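Local coordinates for fatty acyl CoA synthetase FADD13 (FATTY-ACYL-CoA SYNTHETASE) (Mycobacterium tuberculosis, PDB 3R44), which belongs to the ANL superfamily of AMP-binding enzymes, which combine a large N-terminal domain with a smaller, mobile C-terminal domain, at residues G262-P266 / A267-F271; T248-W251 / S252-E256; M415-G419 / G420-Y424; K501-K504 / T505-R508. All blocks are in the same frame, centred on the assembly; numbering follows the deposited sequence.

Interaction 1: G262-P266 / A267-F271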
ATOM      1  N   GLY A 262      -2.332  10.376 -12.191  1.00 16.19           N
ATOM      2  CA  GLY A 262      -3.044  10.360 -10.919  1.00 16.53           C
ATOM      3  C   GLY A 262      -2.893   9.045 -10.203  1.00 17.93           C
ATOM      4  O   GLY A 262      -2.977   8.000 -10.834  1.00 18.72           O
ATOM      5  N   GLY A 263      -2.740   9.077  -8.886  1.00 16.49           N
ATOM      6  CA  GLY A 263      -2.786   7.853  -8.126  1.00 16.77           C
ATOM      7  C   GLY A 263      -4.249   7.549  -7.784  1.00 16.92           C
ATOM      8  O   GLY A 263      -5.026   8.455  -7.482  1.00 18.74           O
ATOM      9  N   ALA A 264      -4.626   6.278  -7.845  1.00 17.95           N
ATOM     10  CA  ALA A 264      -5.982   5.854  -7.562  1.00 16.86           C
ATOM     11  C   ALA A 264      -6.099   4.404  -7.149  1.00 17.47           C
ATOM     12  O   ALA A 264      -5.106   3.683  -6.972  1.00 18.70           O
ATOM     13  CB  ALA A 264      -6.860   6.115  -8.809  1.00 19.21           C
ATOM     14  N   VAL A 265      -7.329   4.001  -6.907  1.00 17.66           N
ATOM     15  CA  VAL A 265      -7.702   2.592  -6.716  1.00 18.14           C
ATOM     16  C   VAL A 265      -8.990   2.400  -7.536  1.00 18.21           C
ATOM     17  O   VAL A 265      -9.608   3.396  -7.973  1.00 16.14           O
ATOM     18  CB  VAL A 265      -7.962   2.265  -5.226  1.00 18.64           C
ATOM     19  CG1 VAL A 265      -6.650   2.352  -4.372  1.00 18.60           C
ATOM     20  CG2 VAL A 265      -9.098   3.183  -4.691  1.00 19.96           C
ATOM     21  N   PRO A 266      -9.361   1.144  -7.824  1.00 19.10           N
ATOM     22  CA  PRO A 266     -10.479   0.909  -8.727  1.00 19.18           C
ATOM     23  C   PRO A 266     -11.751   1.606  -8.276  1.00 18.99           C
ATOM     24  O   PRO A 266     -12.440   2.170  -9.136  1.00 17.46           O
ATOM     25  CB  PRO A 266     -10.577  -0.624  -8.726  1.00 20.99           C
ATOM     26  CG  PRO A 266      -9.177  -1.001  -8.652  1.00 21.29           C
ATOM     27  CD  PRO A 266      -8.626  -0.107  -7.605  1.00 20.51           C
ATOM     28  N   ALA A 267     -12.046   1.639  -6.966  1.00 20.19           N
ATOM     29  CA  ALA A 267     -13.290   2.329  -6.510  1.00 20.46           C
ATOM     30  C   ALA A 267     -13.300   3.783  -6.955  1.00 19.91           C
ATOM     31  O   ALA A 267     -14.345   4.306  -7.364  1.00 20.21           O
ATOM     32  CB  ALA A 267     -13.487   2.261  -4.947  1.00 21.13           C
ATOM     33  N   ILE A 268     -12.160   4.447  -6.798  1.00 18.64           N
ATOM     34  CA  ILE A 268     -11.991   5.875  -7.125  1.00 19.31           C
ATOM     35  C   ILE A 268     -12.250   6.079  -8.591  1.00 18.32           C
ATOM     36  O   ILE A 268     -12.976   6.981  -8.943  1.00 16.63           O
ATOM     37  CB  ILE A 268     -10.565   6.436  -6.750  1.00 19.61           C
ATOM     38  CG1 ILE A 268     -10.517   6.814  -5.297  1.00 24.16           C
ATOM     39  CG2 ILE A 268     -10.133   7.706  -7.607  1.00 18.36           C
ATOM     40  CD1 ILE A 268      -9.088   7.224  -4.815  1.00 26.62           C
ATOM     41  N   LEU A 269     -11.651   5.235  -9.445  1.00 16.68           N
ATOM     42  CA  LEU A 269     -11.822   5.389 -10.844  1.00 17.44           C
ATOM     43  C   LEU A 269     -13.268   5.096 -11.272  1.00 16.56           C
ATOM     44  O   LEU A 269     -13.766   5.706 -12.208  1.00 15.88           O
ATOM     45  CB  LEU A 269     -10.898   4.468 -11.610  1.00 16.93           C
ATOM     46  CG  LEU A 269      -9.396   4.849 -11.485  1.00 21.76           C
ATOM     47  CD1 LEU A 269      -8.674   4.189 -12.591  1.00 25.00           C
ATOM     48  CD2 LEU A 269      -9.188   6.379 -11.547  1.00 26.31           C
ATOM     49  N   ASN A 270     -13.912   4.156 -10.593  1.00 15.98           N
ATOM     50  CA  ASN A 270     -15.308   3.902 -10.830  1.00 16.76           C
ATOM     51  C   ASN A 270     -16.167   5.106 -10.442  1.00 17.21           C
ATOM     52  O   ASN A 270     -17.036   5.557 -11.236  1.00 18.54           O
ATOM     53  CB  ASN A 270     -15.730   2.672 -10.045  1.00 16.73           C
ATOM     54  CG  ASN A 270     -17.077   2.192 -10.442  1.00 19.72           C
ATOM     55  OD1 ASN A 270     -17.938   1.901  -9.570  1.00 19.69           O
ATOM     56  ND2 ASN A 270     -17.318   2.119 -11.758  1.00 17.23           N
ATOM     57  N   PHE A 271     -15.953   5.682  -9.259  1.00 17.35           N
ATOM     58  CA  PHE A 271     -16.749   6.857  -8.920  1.00 18.06           C
ATOM     59  C   PHE A 271     -16.536   8.017  -9.858  1.00 16.88           C
ATOM     60  O   PHE A 271     -17.498   8.718 -10.209  1.00 18.86           O
ATOM     61  CB  PHE A 271     -16.518   7.273  -7.470  1.00 19.37           C
ATOM     62  CG  PHE A 271     -16.955   6.225  -6.492  1.00 21.71           C
ATOM     63  CD1 PHE A 271     -18.184   5.587  -6.656  1.00 25.31           C
ATOM     64  CD2 PHE A 271     -16.171   5.898  -5.393  1.00 26.39           C
ATOM     65  CE1 PHE A 271     -18.619   4.630  -5.734  1.00 28.97           C
ATOM     66  CE2 PHE A 271     -16.607   4.918  -4.485  1.00 24.76           C
ATOM     67  CZ  PHE A 271     -17.797   4.305  -4.653  1.00 24.99           C
TER
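Ala264 meets two consecutive helical residues with its methyl group, CB lying 3.8 Å from Ile268 CG2 and 3.6 Å from Leu269 CD2. Both partners are set by their first torsions. Ile268 has CG2 opposite its own backbone N, which swings this methyl to the last residue of strand 261-264, whereas its longer branch leaves beside that N (chi1 -83°) and carries CG1 to within 3.9 Å of Val265 CG2. The Val265 and Ile268 side chains therefore meet at a slant, through one methyl of the valine and the ethyl arm of the isoleucine. Leu269 sends CG out beside its N (chi1 -69°), and its CD2 branch meets the same methyl of Ala264 beside Ile268 CG2. Backbone bonds hold the two pieces in register. Val265, the N-cap residue, offers no polar side chain; its carbonyl O takes the N-H of Leu269 at 3.1 Å. The next helical bond runs from Asn270 N to Pro266 O at 2.9 Å. Pro266 opens the helix at a position where its lack of an N-H costs no helical bond, while the buried Val265 N has no partner in the model. Further out, Ala264 and Leu269 both rest on Phe289 and Thr291 of the neighbouring strand 288-291, and Leu269 O is bonded by Tyr304 OH. Strand, short turn and proline-started helix, leading on to the adjacent parallel strand 288-291, form a beta-alpha-beta crossover, the repeating element of the parallel part of the large mixed sheet.

Interaction 2: T248-W251 / S252-E256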
ATOM      1  N   THR A 248     -16.668  14.418  -6.877  1.00 19.32           N
ATOM      2  CA  THR A 248     -17.320  15.551  -7.518  1.00 20.74           C
ATOM      3  C   THR A 248     -16.444  16.780  -7.706  1.00 21.89           C
ATOM      4  O   THR A 248     -16.898  17.740  -8.299  1.00 24.64           O
ATOM      5  CB  THR A 248     -18.604  15.979  -6.778  1.00 23.20           C
ATOM      6  OG1 THR A 248     -18.269  16.536  -5.495  1.00 22.64           O
ATOM      7  CG2 THR A 248     -19.554  14.756  -6.662  1.00 21.68           C
ATOM      8  N   LYS A 249     -15.235  16.775  -7.141  1.00 19.75           N
ATOM      9  CA  LYS A 249     -14.302  17.898  -7.216  1.00 20.89           C
ATOM     10  C   LYS A 249     -13.011  17.532  -7.941  1.00 18.90           C
ATOM     11  O   LYS A 249     -12.227  18.433  -8.324  1.00 19.58           O
ATOM     12  CB  LYS A 249     -13.935  18.408  -5.813  1.00 21.45           C
ATOM     13  CG  LYS A 249     -15.111  18.934  -5.011  1.00 27.24           C
ATOM     14  CD  LYS A 249     -14.678  20.068  -4.074  1.00 32.76           C
ATOM     15  CE  LYS A 249     -15.880  20.628  -3.302  1.00 38.57           C
ATOM     16  NZ  LYS A 249     -15.889  19.916  -1.961  1.00 40.58           N
ATOM     17  N   VAL A 250     -12.759  16.245  -8.154  1.00 17.56           N
ATOM     18  CA  VAL A 250     -11.430  15.821  -8.640  1.00 16.97           C
ATOM     19  C   VAL A 250     -11.135  16.174 -10.100  1.00 17.92           C
ATOM     20  O   VAL A 250     -10.013  16.557 -10.430  1.00 14.97           O
ATOM     21  CB  VAL A 250     -11.174  14.334  -8.332  1.00 17.16           C
ATOM     22  CG1 VAL A 250     -12.125  13.467  -9.064  1.00 17.39           C
ATOM     23  CG2 VAL A 250      -9.679  13.910  -8.579  1.00 16.56           C
ATOM     24  N   TRP A 251     -12.136  16.103 -10.972  1.00 16.66           N
ATOM     25  CA  TRP A 251     -11.868  16.390 -12.387  1.00 18.68           C
ATOM     26  C   TRP A 251     -11.516  17.856 -12.564  1.00 19.03           C
ATOM     27  O   TRP A 251     -10.689  18.181 -13.388  1.00 18.26           O
ATOM     28  CB  TRP A 251     -13.022  15.987 -13.305  1.00 18.60           C
ATOM     29  CG  TRP A 251     -13.129  14.491 -13.533  1.00 18.02           C
ATOM     30  CD1 TRP A 251     -14.106  13.681 -13.068  1.00 15.95           C
ATOM     31  CD2 TRP A 251     -12.206  13.645 -14.233  1.00 15.70           C
ATOM     32  NE1 TRP A 251     -13.873  12.380 -13.445  1.00 16.98           N
ATOM     33  CE2 TRP A 251     -12.695  12.318 -14.123  1.00 15.92           C
ATOM     34  CE3 TRP A 251     -10.995  13.859 -14.883  1.00 14.96           C
ATOM     35  CZ2 TRP A 251     -12.050  11.224 -14.706  1.00 16.16           C
ATOM     36  CZ3 TRP A 251     -10.341  12.760 -15.469  1.00 19.52           C
ATOM     37  CH2 TRP A 251     -10.864  11.468 -15.366  1.00 18.15           C
ATOM     38  N   SER A 252     -12.181  18.743 -11.831  1.00 20.11           N
ATOM     39  CA  SER A 252     -11.874  20.169 -11.881  0.70 21.65           C
ATOM     40  C   SER A 252     -10.424  20.402 -11.491  1.00 20.78           C
ATOM     41  O   SER A 252      -9.743  21.263 -12.016  1.00 21.53           O
ATOM     42  CB  SER A 252     -12.765  20.935 -10.889  0.70 22.95           C
ATOM     43  OG  SER A 252     -12.568  22.328 -11.016  0.70 25.32           O
ATOM     44  N   LEU A 253      -9.976  19.640 -10.514  1.00 19.12           N
ATOM     45  CA  LEU A 253      -8.658  19.813  -9.965  1.00 18.09           C
ATOM     46  C   LEU A 253      -7.682  19.333 -11.014  1.00 17.20           C
ATOM     47  O   LEU A 253      -6.646  19.969 -11.233  1.00 18.11           O
ATOM     48  CB  LEU A 253      -8.524  18.984  -8.676  1.00 17.48           C
ATOM     49  CG  LEU A 253      -7.116  18.933  -8.068  1.00 18.69           C
ATOM     50  CD1 LEU A 253      -6.527  20.351  -7.894  1.00 19.75           C
ATOM     51  CD2 LEU A 253      -7.070  18.119  -6.728  1.00 16.08           C
ATOM     52  N   ILE A 254      -8.004  18.204 -11.641  1.00 15.61           N
ATOM     53  CA  ILE A 254      -7.161  17.597 -12.677  1.00 15.80           C
ATOM     54  C   ILE A 254      -6.991  18.568 -13.879  1.00 16.74           C
ATOM     55  O   ILE A 254      -5.884  18.746 -14.427  1.00 17.06           O
ATOM     56  CB  ILE A 254      -7.758  16.242 -13.105  1.00 14.86           C
ATOM     57  CG1 ILE A 254      -7.367  15.149 -12.104  1.00 14.21           C
ATOM     58  CG2 ILE A 254      -7.368  15.851 -14.537  1.00 14.81           C
ATOM     59  CD1 ILE A 254      -8.126  13.830 -12.329  1.00 11.11           C
ATOM     60  N   VAL A 255      -8.069  19.249 -14.215  1.00 17.61           N
ATOM     61  CA  VAL A 255      -8.028  20.255 -15.284  1.00 18.59           C
ATOM     62  C   VAL A 255      -7.282  21.511 -14.888  1.00 19.65           C
ATOM     63  O   VAL A 255      -6.344  21.912 -15.614  1.00 18.70           O
ATOM     64  CB  VAL A 255      -9.433  20.575 -15.813  1.00 20.78           C
ATOM     65  CG1 VAL A 255      -9.402  21.687 -16.851  1.00 22.60           C
ATOM     66  CG2 VAL A 255     -10.058  19.303 -16.431  1.00 21.12           C
ATOM     67  N   GLU A 256      -7.689  22.137 -13.781  1.00 20.12           N
ATOM     68  CA  GLU A 256      -7.093  23.376 -13.303  1.00 23.17           C
ATOM     69  C   GLU A 256      -5.590  23.265 -13.085  1.00 22.28           C
ATOM     70  O   GLU A 256      -4.870  24.236 -13.331  1.00 22.18           O
ATOM     71  CB  GLU A 256      -7.735  23.900 -12.006  1.00 24.30           C
ATOM     72  CG  GLU A 256      -9.163  24.271 -12.131  1.00 30.08           C
ATOM     73  CD  GLU A 256      -9.420  25.388 -13.135  1.00 39.21           C
ATOM     74  OE1 GLU A 256      -8.563  26.292 -13.286  1.00 45.45           O
ATOM     75  OE2 GLU A 256     -10.496  25.371 -13.760  1.00 44.81           O
TER
HETATM   76  O   HOH W   1     -14.761  18.198 -10.655  1.00 15.53           O
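The buried side of helix 247-256 is built by Val250, Trp251 and Ile254; Ile254, three residues on from Trp251 and four from Val250, lies side by side with each of them, pointing the same way. The tip of the isoleucine does the touching: Ile254 CD1 lies 3.8 Å from Trp251 CE3, approaching the six-membered ring obliquely. The same methyl comes to 4.1 Å from Val250 CG2. Ile254 reaches both because CG1 stands across from the carbonyl carbon (chi1 -81°) and the chain then runs on extended (chi2 170°). Regular helical bonds lie beneath, Ile254 N to Val250 O at 2.9 Å and Val255 N to Trp251 O at 2.9 Å. One step earlier the pattern is slack: the N-H of Leu253 is shared weakly between Lys249 O at 3.4 Å and Val250 O at 3.1 Å. In the first turn a water takes the place of the direct bond, accepting from Ser252 N at 2.9 Å and donating to Thr248 O at 3.2 Å. Beyond the helix, the indole NE1 is satisfied by Met272 O, and Lys307 makes a cation-pi contact with the ring. Val250 and Ile254 also pack on Leu215 of strand 213-216 and on Met272 of helix 266-274. This is the amphipathic helix of a layered alpha/beta fold, its apolar side packed partly on the central sheet and partly on the next helices.

Interaction 3: M415-G419 / G420-Y424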
ATOM      1  N   MET A 415      -5.644 -16.729   3.631  1.00 21.12           N
ATOM      2  CA  MET A 415      -5.197 -18.082   3.874  1.00 20.87           C
ATOM      3  C   MET A 415      -5.884 -18.662   5.128  1.00 21.22           C
ATOM      4  O   MET A 415      -6.188 -17.934   6.086  1.00 21.06           O
ATOM      5  CB  MET A 415      -3.679 -18.123   4.044  1.00 22.39           C
ATOM      6  CG  MET A 415      -3.155 -19.544   4.155  1.00 24.54           C
ATOM      7  SD  MET A 415      -1.367 -19.588   4.457  1.00 31.47           S
ATOM      8  CE  MET A 415      -1.239 -19.132   6.207  1.00 30.73           C
ATOM      9  N   ILE A 416      -6.199 -19.953   5.093  1.00 20.84           N
ATOM     10  CA  ILE A 416      -6.915 -20.634   6.177  1.00 21.55           C
ATOM     11  C   ILE A 416      -5.936 -21.567   6.875  1.00 22.69           C
ATOM     12  O   ILE A 416      -5.201 -22.276   6.217  1.00 23.39           O
ATOM     13  CB  ILE A 416      -8.177 -21.393   5.635  1.00 21.09           C
ATOM     14  CG1 ILE A 416      -9.088 -20.410   4.871  1.00 20.38           C
ATOM     15  CG2 ILE A 416      -8.959 -22.054   6.796  1.00 22.63           C
ATOM     16  CD1 ILE A 416     -10.126 -21.019   3.916  1.00 20.19           C
ATOM     17  N   ILE A 417      -5.882 -21.547   8.200  1.00 22.70           N
ATOM     18  CA  ILE A 417      -5.142 -22.568   8.939  1.00 24.31           C
ATOM     19  C   ILE A 417      -6.104 -23.560   9.582  1.00 25.36           C
ATOM     20  O   ILE A 417      -6.877 -23.196  10.467  1.00 25.87           O
ATOM     21  CB  ILE A 417      -4.253 -21.942   9.988  1.00 25.39           C
ATOM     22  CG1 ILE A 417      -3.252 -21.016   9.305  1.00 27.72           C
ATOM     23  CG2 ILE A 417      -3.469 -23.016  10.717  1.00 26.83           C
ATOM     24  CD1 ILE A 417      -2.328 -20.325  10.317  1.00 30.99           C
ATOM     25  N   SER A 418      -6.100 -24.788   9.074  1.00 26.10           N
ATOM     26  CA  SER A 418      -7.055 -25.796   9.494  1.00 27.47           C
ATOM     27  C   SER A 418      -6.245 -26.982  10.048  1.00 29.45           C
ATOM     28  O   SER A 418      -5.423 -27.538   9.342  1.00 27.53           O
ATOM     29  CB  SER A 418      -7.975 -26.129   8.304  1.00 27.39           C
ATOM     30  OG  SER A 418      -8.951 -27.086   8.623  1.00 31.34           O
ATOM     31  N   GLY A 419      -6.413 -27.279  11.345  1.00 31.11           N
ATOM     32  CA  GLY A 419      -5.618 -28.306  12.017  1.00 34.62           C
ATOM     33  C   GLY A 419      -4.114 -28.150  11.789  1.00 36.01           C
ATOM     34  O   GLY A 419      -3.393 -29.139  11.568  1.00 38.05           O
ATOM     35  N   GLY A 420      -3.635 -26.909  11.842  1.00 35.29           N
ATOM     36  CA  GLY A 420      -2.222 -26.628  11.618  1.00 36.50           C
ATOM     37  C   GLY A 420      -1.722 -26.636  10.168  1.00 36.16           C
ATOM     38  O   GLY A 420      -0.543 -26.401   9.938  1.00 37.02           O
ATOM     39  N   GLU A 421      -2.585 -26.928   9.200  1.00 34.43           N
ATOM     40  CA  GLU A 421      -2.203 -26.952   7.779  1.00 34.47           C
ATOM     41  C   GLU A 421      -2.722 -25.701   7.082  1.00 31.43           C
ATOM     42  O   GLU A 421      -3.864 -25.278   7.320  1.00 30.21           O
ATOM     43  CB  GLU A 421      -2.828 -28.155   7.062  1.00 36.35           C
ATOM     44  CG  GLU A 421      -2.522 -29.534   7.686  1.00 42.68           C
ATOM     45  CD  GLU A 421      -1.297 -30.253   7.062  1.00 48.82           C
ATOM     46  OE1 GLU A 421      -0.288 -29.593   6.722  1.00 50.09           O
ATOM     47  OE2 GLU A 421      -1.357 -31.499   6.914  1.00 54.17           O
ATOM     48  N   ASN A 422      -1.918 -25.135   6.196  1.00 30.60           N
ATOM     49  CA  ASN A 422      -2.314 -23.939   5.457  1.00 29.73           C
ATOM     50  C   ASN A 422      -3.117 -24.313   4.235  1.00 28.26           C
ATOM     51  O   ASN A 422      -2.683 -25.139   3.466  1.00 28.71           O
ATOM     52  CB  ASN A 422      -1.087 -23.159   4.990  1.00 30.54           C
ATOM     53  CG  ASN A 422      -0.365 -22.464   6.126  1.00 34.38           C
ATOM     54  OD1 ASN A 422      -0.790 -22.527   7.280  1.00 39.67           O
ATOM     55  ND2 ASN A 422       0.737 -21.806   5.807  1.00 37.09           N
ATOM     56  N   VAL A 423      -4.259 -23.663   4.047  1.00 26.24           N
ATOM     57  CA  VAL A 423      -5.129 -23.902   2.925  1.00 25.87           C
ATOM     58  C   VAL A 423      -5.443 -22.552   2.296  1.00 23.88           C
ATOM     59  O   VAL A 423      -5.954 -21.647   2.999  1.00 22.18           O
ATOM     60  CB  VAL A 423      -6.459 -24.550   3.429  1.00 26.19           C
ATOM     61  CG1 VAL A 423      -7.353 -24.853   2.336  1.00 26.62           C
ATOM     62  CG2 VAL A 423      -6.161 -25.814   4.209  1.00 28.11           C
ATOM     63  N   TYR A 424      -5.160 -22.382   1.006  1.00 23.30           N
ATOM     64  CA  TYR A 424      -5.551 -21.137   0.359  1.00 23.25           C
ATOM     65  C   TYR A 424      -6.883 -21.342  -0.406  1.00 23.33           C
ATOM     66  O   TYR A 424      -7.089 -22.353  -1.115  1.00 22.29           O
ATOM     67  CB  TYR A 424      -4.497 -20.527  -0.585  1.00 25.04           C
ATOM     68  CG  TYR A 424      -3.249 -19.930   0.037  1.00 25.61           C
ATOM     69  CD1 TYR A 424      -3.148 -18.556   0.301  1.00 29.56           C
ATOM     70  CD2 TYR A 424      -2.162 -20.736   0.312  1.00 28.17           C
ATOM     71  CE1 TYR A 424      -1.949 -18.005   0.832  1.00 30.87           C
ATOM     72  CE2 TYR A 424      -0.978 -20.223   0.847  1.00 28.61           C
ATOM     73  CZ  TYR A 424      -0.864 -18.847   1.112  1.00 30.07           C
ATOM     74  OH  TYR A 424       0.341 -18.312   1.648  1.00 31.73           O
TER
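Met415 covers the Tyr424 ring with a methylene before its sulfur is reached: CG stands 3.8 Å from the ring centroid and only 7° off the normal, a CH-pi contact over the centre of the face. The sulfur follows in a Met-aromatic contact, slanting past the ring with SD 3.5 Å from Tyr424 CZ. Carried out straight by chi1 (-174°) and chi2, the chain bends at chi3 (76°), and this turn lays CE against the amide of Asn422, 3.4 Å from its CG. The thioether thus crosses both Asn422 on the opposing strand and Tyr424 just beyond it. Further along the same face, Asn422 runs beside Ile417, its OD1 3.5 Å from Ile417 CG1. These residues belong to a two-stranded antiparallel hairpin closed by a type I' turn from Ser418 to Glu421, with Gly419 and Gly420 at its corners, both at positive phi. The hairpin probably falls within the A8 motif of the ANL family. Ile416 and Val423 form a hydrogen-bonded pair, Ile416 N to Val423 O at 2.7 Å and Val423 N to Ile416 O at 2.7 Å. At the turn, Ser418 N reaches Glu421 O at 2.9 Å, while the return bond, Glu421 N to Ser418 O, also 2.9 Å, comes from above the carbonyl plane. On the other face Ile416 meets Pro425 and Val423 meets Ile428 of helix 425-432, and Tyr424 OH is bonded to Gly395 O.

Interaction 4: K501-K504 / T505-R508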
ATOM      1  N   LYS A 501     -15.181  -7.111  -7.251  1.00 25.53           N
ATOM      2  CA  LYS A 501     -14.375  -7.860  -6.300  1.00 24.93           C
ATOM      3  C   LYS A 501     -15.227  -8.573  -5.246  1.00 23.52           C
ATOM      4  O   LYS A 501     -16.066  -7.945  -4.609  1.00 20.87           O
ATOM      5  CB  LYS A 501     -13.428  -6.908  -5.559  1.00 25.25           C
ATOM      6  CG  LYS A 501     -12.286  -7.637  -4.813  1.00 28.08           C
ATOM      7  CD  LYS A 501     -11.481  -6.685  -3.939  1.00 35.95           C
ATOM      8  CE  LYS A 501     -10.791  -7.414  -2.782  1.00 40.82           C
ATOM      9  NZ  LYS A 501      -9.971  -6.446  -1.942  1.00 44.31           N
ATOM     10  N   ILE A 502     -14.988  -9.871  -5.038  1.00 23.48           N
ATOM     11  CA  ILE A 502     -15.658 -10.616  -3.973  1.00 22.75           C
ATOM     12  C   ILE A 502     -15.155 -10.040  -2.661  1.00 21.71           C
ATOM     13  O   ILE A 502     -13.933  -9.827  -2.478  1.00 21.55           O
ATOM     14  CB  ILE A 502     -15.321 -12.112  -3.983  1.00 23.74           C
ATOM     15  CG1 ILE A 502     -15.778 -12.759  -5.273  1.00 26.20           C
ATOM     16  CG2 ILE A 502     -16.002 -12.824  -2.810  1.00 23.22           C
ATOM     17  CD1 ILE A 502     -17.143 -12.992  -5.259  1.00 30.48           C
ATOM     18  N   LEU A 503     -16.093  -9.705  -1.779  1.00 19.82           N
ATOM     19  CA  LEU A 503     -15.779  -9.074  -0.506  1.00 20.63           C
ATOM     20  C   LEU A 503     -15.736 -10.151   0.573  1.00 20.10           C
ATOM     21  O   LEU A 503     -16.748 -10.439   1.230  1.00 18.95           O
ATOM     22  CB  LEU A 503     -16.844  -8.026  -0.187  1.00 21.10           C
ATOM     23  CG  LEU A 503     -16.852  -6.858  -1.170  1.00 23.57           C
ATOM     24  CD1 LEU A 503     -18.046  -5.951  -0.871  1.00 22.82           C
ATOM     25  CD2 LEU A 503     -15.523  -6.082  -1.103  1.00 25.67           C
ATOM     26  N   LYS A 504     -14.590 -10.782   0.741  1.00 20.70           N
ATOM     27  CA  LYS A 504     -14.455 -11.835   1.782  1.00 20.35           C
ATOM     28  C   LYS A 504     -14.706 -11.362   3.218  1.00 20.09           C
ATOM     29  O   LYS A 504     -15.201 -12.141   4.058  1.00 17.29           O
ATOM     30  CB  LYS A 504     -13.132 -12.584   1.629  1.00 21.36           C
ATOM     31  CG  LYS A 504     -13.127 -13.342   0.349  1.00 22.41           C
ATOM     32  CD  LYS A 504     -11.991 -14.279   0.189  1.00 26.95           C
ATOM     33  CE  LYS A 504     -12.271 -15.160  -1.045  1.00 25.99           C
ATOM     34  NZ  LYS A 504     -11.455 -16.302  -1.049  1.00 25.39           N
ATOM     35  N   THR A 505     -14.444 -10.088   3.519  1.00 19.01           N
ATOM     36  CA  THR A 505     -14.739  -9.563   4.854  1.00 20.98           C
ATOM     37  C   THR A 505     -16.259  -9.567   5.095  1.00 20.04           C
ATOM     38  O   THR A 505     -16.735  -9.885   6.172  1.00 20.44           O
ATOM     39  CB  THR A 505     -14.252  -8.118   5.004  1.00 22.09           C
ATOM     40  OG1 THR A 505     -14.778  -7.356   3.905  1.00 27.86           O
ATOM     41  CG2 THR A 505     -12.760  -8.040   4.932  1.00 21.35           C
ATOM     42  N   VAL A 506     -17.016  -9.216   4.066  1.00 19.41           N
ATOM     43  CA  VAL A 506     -18.501  -9.286   4.130  1.00 19.02           C
ATOM     44  C   VAL A 506     -18.983 -10.754   4.258  1.00 18.01           C
ATOM     45  O   VAL A 506     -19.817 -11.069   5.134  1.00 17.37           O
ATOM     46  CB  VAL A 506     -19.176  -8.540   2.970  1.00 18.81           C
ATOM     47  CG1 VAL A 506     -20.718  -8.708   3.050  1.00 19.19           C
ATOM     48  CG2 VAL A 506     -18.776  -7.002   3.021  1.00 20.02           C
ATOM     49  N   LEU A 507     -18.402 -11.657   3.463  1.00 17.08           N
ATOM     50  CA  LEU A 507     -18.725 -13.052   3.620  1.00 17.47           C
ATOM     51  C   LEU A 507     -18.537 -13.523   5.027  1.00 17.20           C
ATOM     52  O   LEU A 507     -19.412 -14.202   5.544  1.00 18.48           O
ATOM     53  CB  LEU A 507     -17.894 -13.926   2.721  1.00 16.81           C
ATOM     54  CG  LEU A 507     -18.401 -14.024   1.286  1.00 17.79           C
ATOM     55  CD1 LEU A 507     -17.275 -14.732   0.439  1.00 18.29           C
ATOM     56  CD2 LEU A 507     -19.739 -14.800   1.156  1.00 16.26           C
ATOM     57  N   ARG A 508     -17.393 -13.198   5.655  1.00 17.70           N
ATOM     58  CA  ARG A 508     -17.121 -13.642   7.026  1.00 18.50           C
ATOM     59  C   ARG A 508     -18.158 -13.091   8.009  1.00 19.66           C
ATOM     60  O   ARG A 508     -18.563 -13.801   8.926  1.00 19.80           O
ATOM     61  CB  ARG A 508     -15.697 -13.234   7.523  1.00 20.58           C
ATOM     62  CG  ARG A 508     -14.565 -13.906   6.777  1.00 19.25           C
ATOM     63  CD  ARG A 508     -13.171 -13.410   7.236  1.00 22.57           C
ATOM     64  NE  ARG A 508     -12.232 -13.904   6.249  1.00 24.31           N
ATOM     65  CZ  ARG A 508     -11.606 -13.186   5.325  1.00 24.57           C
ATOM     66  NH1 ARG A 508     -11.739 -11.856   5.258  1.00 23.69           N
ATOM     67  NH2 ARG A 508     -10.826 -13.835   4.462  1.00 24.41           N
TER
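Arg508 folds back over the peptide of Lys504, one face of its guanidinium covering the carbonyl carbon, with NH1 3.6 Å from Lys504 C and NH2 3.9 Å from Lys504 CB. The arm stays extended as far as NE, and the last torsion, chi4 at 107°, turns the flat group onto the backbone; Thr505 CG2 meets it in plane, at the edge. The same peptide is gripped by Arg508 N, bonded to Lys504 O at 2.9 Å. Leu503, the N-cap residue of helix 504-511, accepts the first helical bond, Leu507 N to Leu503 O at 3.0 Å. Around this helix start the apolar chains close up: Leu503 CB lies alongside Val506 CG2 at 3.9 Å, and Ile502 CG2 meets Leu507 CD1 at 4.0 Å. Ile502 and Leu507 both continue onto Ala442, seating the helix start on strand 438-448 of the small C-terminal domain found in ANL enzymes. The two basic ends, Lys504 NZ and Arg508 NH2, stand 6.1 Å apart, and each has its own counter-charge: Glu429 for the lysine, which also bonds to Val443 O, and Asp414 for the arginine, a salt bridge that probably steadies the guanidinium over the first turn of the helix.

Overall arrangement
The four contacts fall into two pairs. Interactions 1 and 2 are neighbours along the chain, their centres about 14 Å apart and nearest atoms about 6 Å, with Leu215 as a shared neighbour: the helix of interaction 2 packs on its side chain, while Gly263 of interaction 1 bonds to its backbone. Interactions 3 and 4 lie about 18 Å apart between centres; Asp414, next to Met415, binds Arg508 and so links them. Between the pairs, Asn270 of interaction 1 touches Pro498, just ahead of segment 501-504. Interactions 2 and 3, about 46 Å apart between centres, lie on opposite sides of the chain's centre. None of the four supplies a residue to the bound histidine's pocket, whose residues include His192, Glu193 and His196.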